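Local coordinates for dihydrolipoyl dehydrogenase (Elizabethkingia anophelis NUHP1, PDB 6UZI), which probably oxidises dihydrolipoyl groups on protein lysines, passing the electrons by way of its bound FAD and a redox-active disulfide to NAD+, at residues K36-E41 with K115-Q120; T209-L214 with T244-V249; V380-G385 with K406-E411. All blocks are in the same frame, centred on the assembly; numbering follows the deposited sequence.

Along the chain the three contacts follow one another, each closing before the next opens. Contact 1 joins two neighbouring strands of the parallel FAD-binding sheet, while contact 2 lies at the end of a strand in the second parallel sheet, whose end carries residues predicted to bind NAD+; their centres are about 43 Å apart, on opposite sides of the chain's centre. Contact 3 belongs to the C-terminal dimerisation domain, pairing strands 382-388 and 404-410 of an antiparallel sheet, with its centre about 47 Å from that of contact 1 and 35 Å from that of contact 2. No two touch: the FAD, probable NAD+ and dimerisation parts of the subunit hold one each.

Contact 1: residues K36-E41 with K115-Q120. With FAD (flavin-adenine dinucleotide), chain E.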
loop_
_atom_site.group_PDB
_atom_site.type_symbol
_atom_site.label_atom_id
_atom_site.label_comp_id
_atom_site.label_asym_id
_atom_site.label_seq_id
_atom_site.Cartn_x
_atom_site.Cartn_y
_atom_site.Cartn_z
ATOM N N LYS A 36 4.726 26.883 26.725
ATOM C CA LYS A 36 4.133 26.194 27.866
ATOM C C LYS A 36 2.694 25.883 27.482
ATOM O O LYS A 36 1.876 26.797 27.343
ATOM C CB LYS A 36 4.197 27.041 29.129
ATOM C CG LYS A 36 4.003 26.229 30.402
ATOM C CD LYS A 36 3.328 27.039 31.495
ATOM C CE LYS A 36 3.354 26.320 32.836
ATOM N NZ LYS A 36 4.367 26.929 33.751
ATOM N N THR A 37 2.391 24.604 27.281
ATOM C CA THR A 37 1.156 24.196 26.628
ATOM C C THR A 37 0.293 23.336 27.542
ATOM O O THR A 37 0.795 22.481 28.279
ATOM C CB THR A 37 1.470 23.434 25.342
ATOM O OG1 THR A 37 2.423 24.181 24.581
ATOM C CG2 THR A 37 0.215 23.254 24.510
ATOM N N VAL A 38 -1.012 23.557 27.477
ATOM C CA VAL A 38 -1.979 22.751 28.204
ATOM C C VAL A 38 -3.048 22.294 27.221
ATOM O O VAL A 38 -3.389 23.015 26.275
ATOM C CB VAL A 38 -2.602 23.528 29.386
ATOM C CG1 VAL A 38 -3.292 24.794 28.899
ATOM C CG2 VAL A 38 -3.569 22.646 30.162
ATOM N N ILE A 39 -3.546 21.079 27.420
ATOM C CA ILE A 39 -4.611 20.526 26.598
ATOM C C ILE A 39 -5.728 20.075 27.529
ATOM O O ILE A 39 -5.472 19.517 28.604
ATOM C CB ILE A 39 -4.112 19.371 25.700
ATOM C CG1 ILE A 39 -5.212 18.924 24.742
ATOM C CG2 ILE A 39 -3.607 18.197 26.533
ATOM C CD1 ILE A 39 -4.728 17.959 23.660
ATOM N N ILE A 40 -6.967 20.342 27.129
ATOM C CA ILE A 40 -8.139 20.087 27.953
ATOM C C ILE A 40 -9.040 19.110 27.208
ATOM O O ILE A 40 -9.310 19.297 26.017
ATOM C CB ILE A 40 -8.878 21.397 28.279
ATOM C CG1 ILE A 40 -7.935 22.366 28.994
ATOM C CG2 ILE A 40 -10.106 21.130 29.144
ATOM C CD1 ILE A 40 -8.369 23.801 28.942
ATOM N N GLU A 41 -9.493 18.067 27.907
ATOM C CA GLU A 41 -10.381 17.057 27.341
ATOM C C GLU A 41 -11.480 16.688 28.327
ATOM O O GLU A 41 -11.197 16.367 29.485
ATOM C CB GLU A 41 -9.619 15.793 26.945
ATOM C CG GLU A 41 -10.540 14.668 26.493
ATOM C CD GLU A 41 -11.494 15.096 25.386
ATOM O OE1 GLU A 41 -11.029 15.460 24.280
ATOM O OE2 GLU A 41 -12.715 15.074 25.633
ATOM N N LYS A 115 5.954 17.153 27.855
ATOM C CA LYS A 115 5.751 18.005 29.032
ATOM C C LYS A 115 4.505 18.875 28.881
ATOM O O LYS A 115 4.485 20.045 29.277
ATOM C CB LYS A 115 6.988 18.864 29.312
ATOM C CG LYS A 115 8.250 18.054 29.575
ATOM C CD LYS A 115 8.085 17.196 30.817
ATOM C CE LYS A 115 9.225 16.212 30.990
ATOM N NZ LYS A 115 8.903 14.885 30.401
ATOM N N ILE A 116 3.444 18.284 28.331
ATOM C CA ILE A 116 2.172 18.971 28.169
ATOM C C ILE A 116 1.302 18.673 29.377
ATOM O O ILE A 116 1.116 17.509 29.751
ATOM C CB ILE A 116 1.465 18.532 26.877
ATOM C CG1 ILE A 116 2.254 18.962 25.643
ATOM C CG2 ILE A 116 0.056 19.105 26.828
ATOM C CD1 ILE A 116 1.946 18.135 24.417
ATOM N N THR A 117 0.733 19.716 29.968
ATOM C CA THR A 117 -0.195 19.509 31.067
ATOM C C THR A 117 -1.517 19.019 30.503
ATOM O O THR A 117 -2.059 19.606 29.563
ATOM C CB THR A 117 -0.406 20.798 31.855
ATOM O OG1 THR A 117 0.864 21.376 32.175
ATOM C CG2 THR A 117 -1.164 20.508 33.128
ATOM N N VAL A 118 -2.039 17.943 31.074
ATOM C CA VAL A 118 -3.294 17.365 30.624
ATOM C C VAL A 118 -4.316 17.575 31.727
ATOM O O VAL A 118 -4.125 17.122 32.862
ATOM C CB VAL A 118 -3.148 15.880 30.270
ATOM C CG1 VAL A 118 -4.494 15.308 29.857
ATOM C CG2 VAL A 118 -2.142 15.714 29.153
ATOM N N LEU A 119 -5.401 18.263 31.390
ATOM C CA LEU A 119 -6.492 18.523 32.312
ATOM C C LEU A 119 -7.730 17.821 31.792
ATOM O O LEU A 119 -8.061 17.939 30.607
ATOM C CB LEU A 119 -6.757 20.024 32.455
ATOM C CG LEU A 119 -5.639 20.889 33.040
ATOM C CD1 LEU A 119 -6.059 22.340 33.110
ATOM C CD2 LEU A 119 -5.270 20.381 34.420
ATOM N N GLN A 120 -8.405 17.091 32.676
ATOM C CA GLN A 120 -9.662 16.439 32.341
ATOM C C GLN A 120 -10.810 17.344 32.753
ATOM O O GLN A 120 -10.883 17.780 33.907
ATOM C CB GLN A 120 -9.792 15.090 33.045
ATOM C CG GLN A 120 -11.209 14.535 32.985
ATOM C CD GLN A 120 -11.293 13.066 33.355
ATOM O OE1 GLN A 120 -10.275 12.414 33.600
ATOM N NE2 GLN A 120 -12.516 12.538 33.408
HETATM P PA FAD E . -12.441 15.440 17.413
HETATM O O1A FAD E . -11.701 14.201 17.075
HETATM O O2A FAD E . -13.858 15.339 16.839
HETATM O O5B FAD E . -12.604 15.520 18.999
HETATM C C5B FAD E . -12.396 16.797 19.625
HETATM C C4B FAD E . -12.408 16.588 21.117
HETATM O O4B FAD E . -12.815 17.800 21.775
HETATM C C3B FAD E . -13.336 15.480 21.640
HETATM O O3B FAD E . -12.546 14.468 22.249
HETATM C C2B FAD E . -14.209 16.185 22.694
HETATM O O2B FAD E . -14.425 15.381 23.849
HETATM C C1B FAD E . -13.389 17.434 23.007
HETATM N N9A FAD E . -14.158 18.574 23.482
HETATM C C8A FAD E . -15.215 19.180 22.850
HETATM N N7A FAD E . -15.683 20.229 23.478
HETATM C C5A FAD E . -14.881 20.323 24.610
HETATM C C6A FAD E . -14.860 21.228 25.684
HETATM N N6A FAD E . -15.671 22.286 25.783
HETATM N N1A FAD E . -13.942 21.027 26.656
HETATM C C2A FAD E . -13.106 19.990 26.545
HETATM N N3A FAD E . -13.026 19.075 25.574
HETATM C C4A FAD E . -13.947 19.299 24.626
HETATM N N1 FAD E . -11.495 10.592 9.531
HETATM C C2 FAD E . -10.458 10.182 8.760
HETATM O O2 FAD E . -9.605 10.974 8.363
HETATM N N3 FAD E . -10.338 8.845 8.422
HETATM C C4 FAD E . -11.199 7.831 8.802
HETATM O O4 FAD E . -10.989 6.671 8.452
HETATM C C4X FAD E . -12.293 8.274 9.623
HETATM N N5 FAD E . -13.136 7.382 10.058
HETATM C C5X FAD E . -14.153 7.813 10.897
HETATM C C6 FAD E . -15.031 6.866 11.420
HETATM C C7 FAD E . -16.027 7.230 12.318
HETATM C C7M FAD E . -16.943 6.173 12.876
HETATM C C8 FAD E . -16.155 8.578 12.702
HETATM C C8M FAD E . -17.182 8.999 13.722
HETATM C C9 FAD E . -15.296 9.530 12.164
HETATM C C9A FAD E . -14.295 9.160 11.272
HETATM N N10 FAD E . -13.373 10.092 10.761
HETATM C C10 FAD E . -12.359 9.680 9.940
HETATM C "C1'" FAD E . -13.460 11.510 11.127
HETATM C "C2'" FAD E . -12.491 11.880 12.242
HETATM O "O2'" FAD E . -12.896 11.301 13.484
HETATM C "C3'" FAD E . -12.353 13.396 12.381
HETATM O "O3'" FAD E . -12.225 13.987 11.096
HETATM C "C4'" FAD E . -11.158 13.804 13.243
HETATM O "O4'" FAD E . -11.248 13.106 14.487
HETATM C "C5'" FAD E . -11.057 15.299 13.457
HETATM O "O5'" FAD E . -10.883 15.468 14.876
HETATM P P FAD E . -10.620 16.891 15.623
HETATM O O1P FAD E . -9.283 17.039 16.253
HETATM O O2P FAD E . -10.984 18.099 14.786
HETATM O O3P FAD E . -11.754 16.717 16.737
HETATM O O HOH W 1 2.639 22.665 30.564
HETATM O O HOH W 2 4.868 22.385 27.720
#
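Ile-39 is joined through its peptide groups to Thr-117 and Leu-119 within a parallel sheet, where strand 37-41 runs beside 117-120, an outermost strand within this chain. On one face of that sheet stand Val-38, Ile-40, Thr-117 and Leu-119; on the other Ile-39, Glu-41, Val-118 and Gln-120. Ile-39 N gives its hydrogen to Thr-117 O (3.0 Å) and Ile-39 O receives Leu-119 N (3.1 Å), both bonds almost in line with the carbonyls. Thr-117 N to Thr-37 O and Glu-41 N to Leu-119 O extend the ladder. Branched residues suit such extended backbone: Val-38 CG2, anti to its own N, lies 3.9 Å from Leu-119 CD1, and on the other face Ile-39 CG2 meets Ile-116 CG2 (3.8 Å) and Val-118 CG2. Helix 21-32 packs against Ile-39 and Ile-116. One water donates to Thr-37 O and also bonds Thr-117 OG1. Glu-41 ends its strand with CG anti to N and a bend at chi2 (53°) that turns CD aside. There OE1 accepts FAD O3B (2.7 Å) and OE2 accepts O2B, while Ser-19 OG and Tyr-43 N hold the same two oxygens. An acid gripping the adenosine ribose at the end of the second strand is characteristic of the Rossmann-type FAD fold. Four such bonds fix the carboxylate's rotation and probably favour its charged form, an acceptor at both oxygens for the two ribose hydroxyls.

Contact 2: residues T209-L214 with T244-V249; sequences TVVEYL and TAVSGV. With EDO (1,2-ethanediol), chain I.
Tyr-213 and Ala-245 make the outer part of this contact, Val-211 and Val-246 the inner part, and Thr-244 stands between. Chi1 of the tyrosine (-175°) sets CG anti to the backbone N; from there the ring's CD2 lies 3.6 Å from Ala-245 CB, which approaches obliquely, while Thr-244 C and Ala-245 N lie near the ring plane at its edge. A methyl is small enough to let the ring settle against the backbone of segment 244-249, and the phenol can remain at the surface. Val-211 and Val-246 instead meet at about a right angle, Val-211 CG1 reaching Val-246 CG2 at 3.9 Å. The same CG1 touches Thr-244 CG2 at 4.1 Å, the two side chains slanting across one another. Threonine serves two ends here: its methyl joins the valines, and its OG1 bonds to Leu-242 O, two residues earlier in the chain. Val-246 also packs on Val-258 and Ala-260 of the adjoining strand 255-261, so Val-211, at the end of a strand of the parallel sheet, meets the antiparallel one.

One backbone bond ties the segments together: Thr-244 N donates to Glu-212 O (2.9 Å), arriving tilted from the carbonyl plane. A 1,2-ethanediol molecule, probably left from crystallisation, accepts Val-246 N at its O2 (3.1 Å) and rests beside Tyr-213 CB.

The CB of Glu-212 points away from segment 244-249, and its side chain lies close to Gly-190. An acidic residue at the end of the second strand, close to what looks like a GxGxxG turn, is characteristic of a Rossmann dinucleotide-binding fold, and so consistent with the predicted NAD+ site; segment 244-249 leads from that parallel sheet into a three-stranded antiparallel one.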
loop_
_atom_site.group_PDB
_atom_site.type_symbol
_atom_site.label_atom_id
_atom_site.label_comp_id
_atom_site.label_asym_id
_atom_site.label_seq_id
_atom_site.Cartn_x
_atom_site.Cartn_y
_atom_site.Cartn_z
ATOM N N THR A 209 -28.976 -2.739 3.714
ATOM C CA THR A 209 -29.636 -1.870 2.749
ATOM C C THR A 209 -29.315 -0.426 3.106
ATOM O O THR A 209 -29.521 -0.001 4.249
ATOM C CB THR A 209 -31.150 -2.098 2.734
ATOM O OG1 THR A 209 -31.426 -3.496 2.580
ATOM C CG2 THR A 209 -31.787 -1.337 1.586
ATOM N N VAL A 210 -28.774 0.313 2.146
ATOM C CA VAL A 210 -28.454 1.723 2.326
ATOM C C VAL A 210 -29.605 2.521 1.724
ATOM O O VAL A 210 -29.876 2.423 0.520
ATOM C CB VAL A 210 -27.110 2.080 1.661
ATOM C CG1 VAL A 210 -26.875 3.586 1.660
ATOM C CG2 VAL A 210 -25.958 1.357 2.345
ATOM N N VAL A 211 -30.287 3.306 2.552
ATOM C CA VAL A 211 -31.398 4.138 2.108
ATOM C C VAL A 211 -30.954 5.582 2.221
ATOM O O VAL A 211 -30.684 6.077 3.320
ATOM C CB VAL A 211 -32.678 3.869 2.910
ATOM C CG1 VAL A 211 -33.832 4.666 2.325
ATOM C CG2 VAL A 211 -33.004 2.389 2.850
ATOM N N GLU A 212 -30.914 6.260 1.086
ATOM C CA GLU A 212 -30.231 7.534 0.977
ATOM C C GLU A 212 -30.994 8.478 0.064
ATOM O O GLU A 212 -31.587 8.053 -0.934
ATOM C CB GLU A 212 -28.811 7.275 0.466
ATOM C CG GLU A 212 -28.006 8.441 0.010
ATOM C CD GLU A 212 -26.606 7.987 -0.324
ATOM O OE1 GLU A 212 -26.380 6.755 -0.255
ATOM O OE2 GLU A 212 -25.739 8.836 -0.634
ATOM N N TYR A 213 -31.008 9.757 0.438
ATOM C CA TYR A 213 -31.635 10.776 -0.387
ATOM C C TYR A 213 -30.775 11.145 -1.591
ATOM O O TYR A 213 -31.308 11.627 -2.597
ATOM C CB TYR A 213 -31.921 12.038 0.417
ATOM C CG TYR A 213 -32.691 13.051 -0.395
ATOM C CD1 TYR A 213 -32.140 14.280 -0.743
ATOM C CD2 TYR A 213 -33.985 12.755 -0.839
ATOM C CE1 TYR A 213 -32.873 15.198 -1.506
ATOM C CE2 TYR A 213 -34.721 13.657 -1.589
ATOM C CZ TYR A 213 -34.165 14.876 -1.922
ATOM O OH TYR A 213 -34.908 15.763 -2.671
ATOM N N LEU A 214 -29.462 10.930 -1.510
ATOM C CA LEU A 214 -28.564 11.377 -2.558
ATOM C C LEU A 214 -28.667 10.458 -3.772
ATOM O O LEU A 214 -29.078 9.299 -3.668
ATOM C CB LEU A 214 -27.134 11.388 -2.018
ATOM C CG LEU A 214 -27.024 12.128 -0.671
ATOM C CD1 LEU A 214 -25.596 12.134 -0.123
ATOM C CD2 LEU A 214 -27.625 13.525 -0.703
ATOM N N THR A 244 -34.049 8.668 -2.256
ATOM C CA THR A 244 -35.204 8.252 -1.470
ATOM C C THR A 244 -35.247 9.089 -0.200
ATOM O O THR A 244 -34.297 9.073 0.588
ATOM C CB THR A 244 -35.124 6.756 -1.146
ATOM O OG1 THR A 244 -35.001 6.020 -2.366
ATOM C CG2 THR A 244 -36.369 6.292 -0.438
ATOM N N ALA A 245 -36.344 9.811 0.001
ATOM C CA ALA A 245 -36.467 10.762 1.100
ATOM C C ALA A 245 -37.184 10.085 2.260
ATOM O O ALA A 245 -38.388 9.829 2.190
ATOM C CB ALA A 245 -37.214 12.015 0.649
ATOM N N VAL A 246 -36.431 9.794 3.324
ATOM C CA VAL A 246 -36.987 9.154 4.507
ATOM C C VAL A 246 -37.853 10.153 5.252
ATOM O O VAL A 246 -37.513 11.339 5.358
ATOM C CB VAL A 246 -35.870 8.608 5.415
ATOM C CG1 VAL A 246 -36.454 8.014 6.683
ATOM C CG2 VAL A 246 -35.037 7.582 4.684
ATOM N N SER A 247 -39.003 9.686 5.739
ATOM C CA SER A 247 -39.892 10.508 6.532
ATOM C C SER A 247 -40.182 9.932 7.910
ATOM O O SER A 247 -40.802 10.623 8.730
ATOM C CB SER A 247 -41.219 10.718 5.791
ATOM O OG SER A 247 -41.840 9.471 5.501
ATOM N N GLY A 248 -39.740 8.714 8.203
ATOM C CA GLY A 248 -40.017 8.124 9.496
ATOM C C GLY A 248 -39.143 6.927 9.772
ATOM O O GLY A 248 -38.781 6.178 8.859
ATOM N N VAL A 249 -38.790 6.757 11.047
ATOM C CA VAL A 249 -38.048 5.602 11.549
ATOM C C VAL A 249 -38.682 5.174 12.870
ATOM O O VAL A 249 -38.520 5.862 13.883
ATOM C CB VAL A 249 -36.560 5.904 11.750
ATOM C CG1 VAL A 249 -35.876 4.707 12.380
ATOM C CG2 VAL A 249 -35.894 6.302 10.431
HETATM C C1 EDO I . -34.658 12.626 4.903
HETATM O O1 EDO I . -34.619 14.004 5.288
HETATM C C2 EDO I . -33.661 12.384 3.771
HETATM O O2 EDO I . -33.532 10.978 3.492
#

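Contact 3: residues V380-G385 with K406-E411; sequences VAYKTG and KILADE
Lys-383 and Glu-411 cross at about a right angle, with Lys-383 CG 3.9 Å from Glu-411 CG, so methylenes rather than charges meet. The lysine chain is straight through CD and then bends at chi3 (-70°), a turn that sets CE 4.0 Å from Ala-409 CB. Alanine is short enough to leave the lysine this path. Within the pair, Tyr-382, opposite Asp-410, holds CG between its backbone N and carbonyl carbon (chi1 64°). Its ring lies alongside Leu-408, pointing the same way, and CD1 approaches CD2 of the leucine at 4.0 Å; Tyr-382 OH bonds Glu-372. The same Leu-408 CD2 is 3.6 Å from Thr-384 OG1, while Leu-375 of helix 372-377 also covers the leucine. The antiparallel ladder between the backbones, part of the dimerisation domain's sheet, has two hydrogen-bonded pairs: Lys-383 N to Ala-409 O (2.7 Å) with its return bond, and Gly-385 N to Ile-407 O (2.8 Å) with its own. Past them, Glu-411 N donates to Ala-381 O (3.1 Å) from above the carbonyl plane. Asp-410 OD1 accepts Thr-413 N, in the turn that follows. No other protein chain of the assembly touches these segments. Thus Lys-383 and the extended Lys-406 contribute apolar stems to the pairing and send their ammonium groups into salt bridges that tie an outermost strand of this sheet within the chain, and its neighbour, to Asp-414, Asp-222 and Glu-372.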
loop_
_atom_site.group_PDB
_atom_site.type_symbol
_atom_site.label_atom_id
_atom_site.label_comp_id
_atom_site.label_asym_id
_atom_site.label_seq_id
_atom_site.Cartn_x
_atom_site.Cartn_y
_atom_site.Cartn_z
ATOM N N VAL A 380 -12.065 23.647 -17.605
ATOM C CA VAL A 380 -10.667 23.282 -17.781
ATOM C C VAL A 380 -10.569 22.214 -18.860
ATOM O O VAL A 380 -11.323 21.237 -18.853
ATOM C CB VAL A 380 -10.074 22.784 -16.455
ATOM C CG1 VAL A 380 -8.611 22.384 -16.636
ATOM C CG2 VAL A 380 -10.240 23.848 -15.381
ATOM N N ALA A 381 -9.640 22.392 -19.792
ATOM C CA ALA A 381 -9.386 21.376 -20.803
ATOM C C ALA A 381 -8.515 20.280 -20.203
ATOM O O ALA A 381 -7.366 20.531 -19.825
ATOM C CB ALA A 381 -8.720 22.009 -22.019
ATOM N N TYR A 382 -9.038 19.056 -20.138
ATOM C CA TYR A 382 -8.348 17.990 -19.426
ATOM C C TYR A 382 -8.346 16.704 -20.245
ATOM O O TYR A 382 -9.217 16.483 -21.092
ATOM C CB TYR A 382 -8.994 17.728 -18.051
ATOM C CG TYR A 382 -10.412 17.214 -18.133
ATOM C CD1 TYR A 382 -10.680 15.847 -18.116
ATOM C CD2 TYR A 382 -11.484 18.088 -18.248
ATOM C CE1 TYR A 382 -11.982 15.365 -18.203
ATOM C CE2 TYR A 382 -12.796 17.617 -18.331
ATOM C CZ TYR A 382 -13.034 16.256 -18.309
ATOM O OH TYR A 382 -14.321 15.786 -18.398
ATOM N N LYS A 383 -7.341 15.866 -19.974
ATOM C CA LYS A 383 -7.218 14.502 -20.473
ATOM C C LYS A 383 -7.539 13.521 -19.356
ATOM O O LYS A 383 -7.418 13.843 -18.172
ATOM C CB LYS A 383 -5.803 14.199 -20.984
ATOM C CG LYS A 383 -5.281 15.113 -22.041
ATOM C CD LYS A 383 -3.885 14.691 -22.471
ATOM C CE LYS A 383 -2.855 14.951 -21.379
ATOM N NZ LYS A 383 -1.461 14.691 -21.851
ATOM N N THR A 384 -7.952 12.318 -19.744
ATOM C CA THR A 384 -8.240 11.238 -18.808
ATOM C C THR A 384 -7.388 10.020 -19.142
ATOM O O THR A 384 -7.291 9.624 -20.308
ATOM C CB THR A 384 -9.723 10.858 -18.832
ATOM O OG1 THR A 384 -10.517 11.986 -18.449
ATOM C CG2 THR A 384 -9.993 9.703 -17.888
ATOM N N GLY A 385 -6.761 9.443 -18.123
ATOM C CA GLY A 385 -6.119 8.149 -18.241
ATOM C C GLY A 385 -6.743 7.198 -17.238
ATOM O O GLY A 385 -7.155 7.606 -16.153
ATOM N N LYS A 406 -7.617 6.243 -12.023
ATOM C CA LYS A 406 -8.017 7.284 -12.957
ATOM C C LYS A 406 -7.193 8.535 -12.705
ATOM O O LYS A 406 -7.128 9.023 -11.573
ATOM C CB LYS A 406 -9.515 7.574 -12.826
ATOM C CG LYS A 406 -9.996 8.825 -13.548
ATOM C CD LYS A 406 -11.436 9.148 -13.147
ATOM C CE LYS A 406 -12.075 10.143 -14.109
ATOM N NZ LYS A 406 -13.483 10.426 -13.740
ATOM N N ILE A 407 -6.564 9.050 -13.755
ATOM C CA ILE A 407 -5.717 10.230 -13.669
ATOM C C ILE A 407 -6.274 11.299 -14.600
ATOM O O ILE A 407 -6.600 11.012 -15.758
ATOM C CB ILE A 407 -4.256 9.906 -14.026
ATOM C CG1 ILE A 407 -3.619 9.045 -12.935
ATOM C CG2 ILE A 407 -3.459 11.195 -14.231
ATOM C CD1 ILE A 407 -2.213 8.564 -13.274
ATOM N N LEU A 408 -6.381 12.522 -14.090
ATOM C CA LEU A 408 -6.785 13.685 -14.864
ATOM C C LEU A 408 -5.571 14.591 -15.044
ATOM O O LEU A 408 -4.868 14.894 -14.073
ATOM C CB LEU A 408 -7.918 14.432 -14.162
ATOM C CG LEU A 408 -9.156 13.594 -13.849
ATOM C CD1 LEU A 408 -10.089 14.323 -12.895
ATOM C CD2 LEU A 408 -9.879 13.250 -15.132
ATOM N N ALA A 409 -5.325 15.018 -16.285
ATOM C CA ALA A 409 -4.166 15.830 -16.618
ATOM C C ALA A 409 -4.574 17.004 -17.494
ATOM O O ALA A 409 -5.498 16.897 -18.304
ATOM C CB ALA A 409 -3.105 14.999 -17.341
ATOM N N ASP A 410 -3.872 18.130 -17.330
ATOM C CA ASP A 410 -4.114 19.290 -18.183
ATOM C C ASP A 410 -3.740 18.942 -19.619
ATOM O O ASP A 410 -2.660 18.408 -19.877
ATOM C CB ASP A 410 -3.303 20.500 -17.694
ATOM C CG ASP A 410 -3.665 21.794 -18.428
ATOM O OD1 ASP A 410 -2.958 22.167 -19.395
ATOM O OD2 ASP A 410 -4.681 22.423 -18.061
ATOM N N GLU A 411 -4.634 19.249 -20.559
ATOM C CA GLU A 411 -4.396 18.826 -21.933
ATOM C C GLU A 411 -3.194 19.529 -22.555
ATOM O O GLU A 411 -2.467 18.917 -23.345
ATOM C CB GLU A 411 -5.646 19.052 -22.777
ATOM C CG GLU A 411 -5.570 18.400 -24.142
ATOM C CD GLU A 411 -4.949 19.300 -25.191
ATOM O OE1 GLU A 411 -5.303 20.500 -25.231
ATOM O OE2 GLU A 411 -4.102 18.810 -25.971
#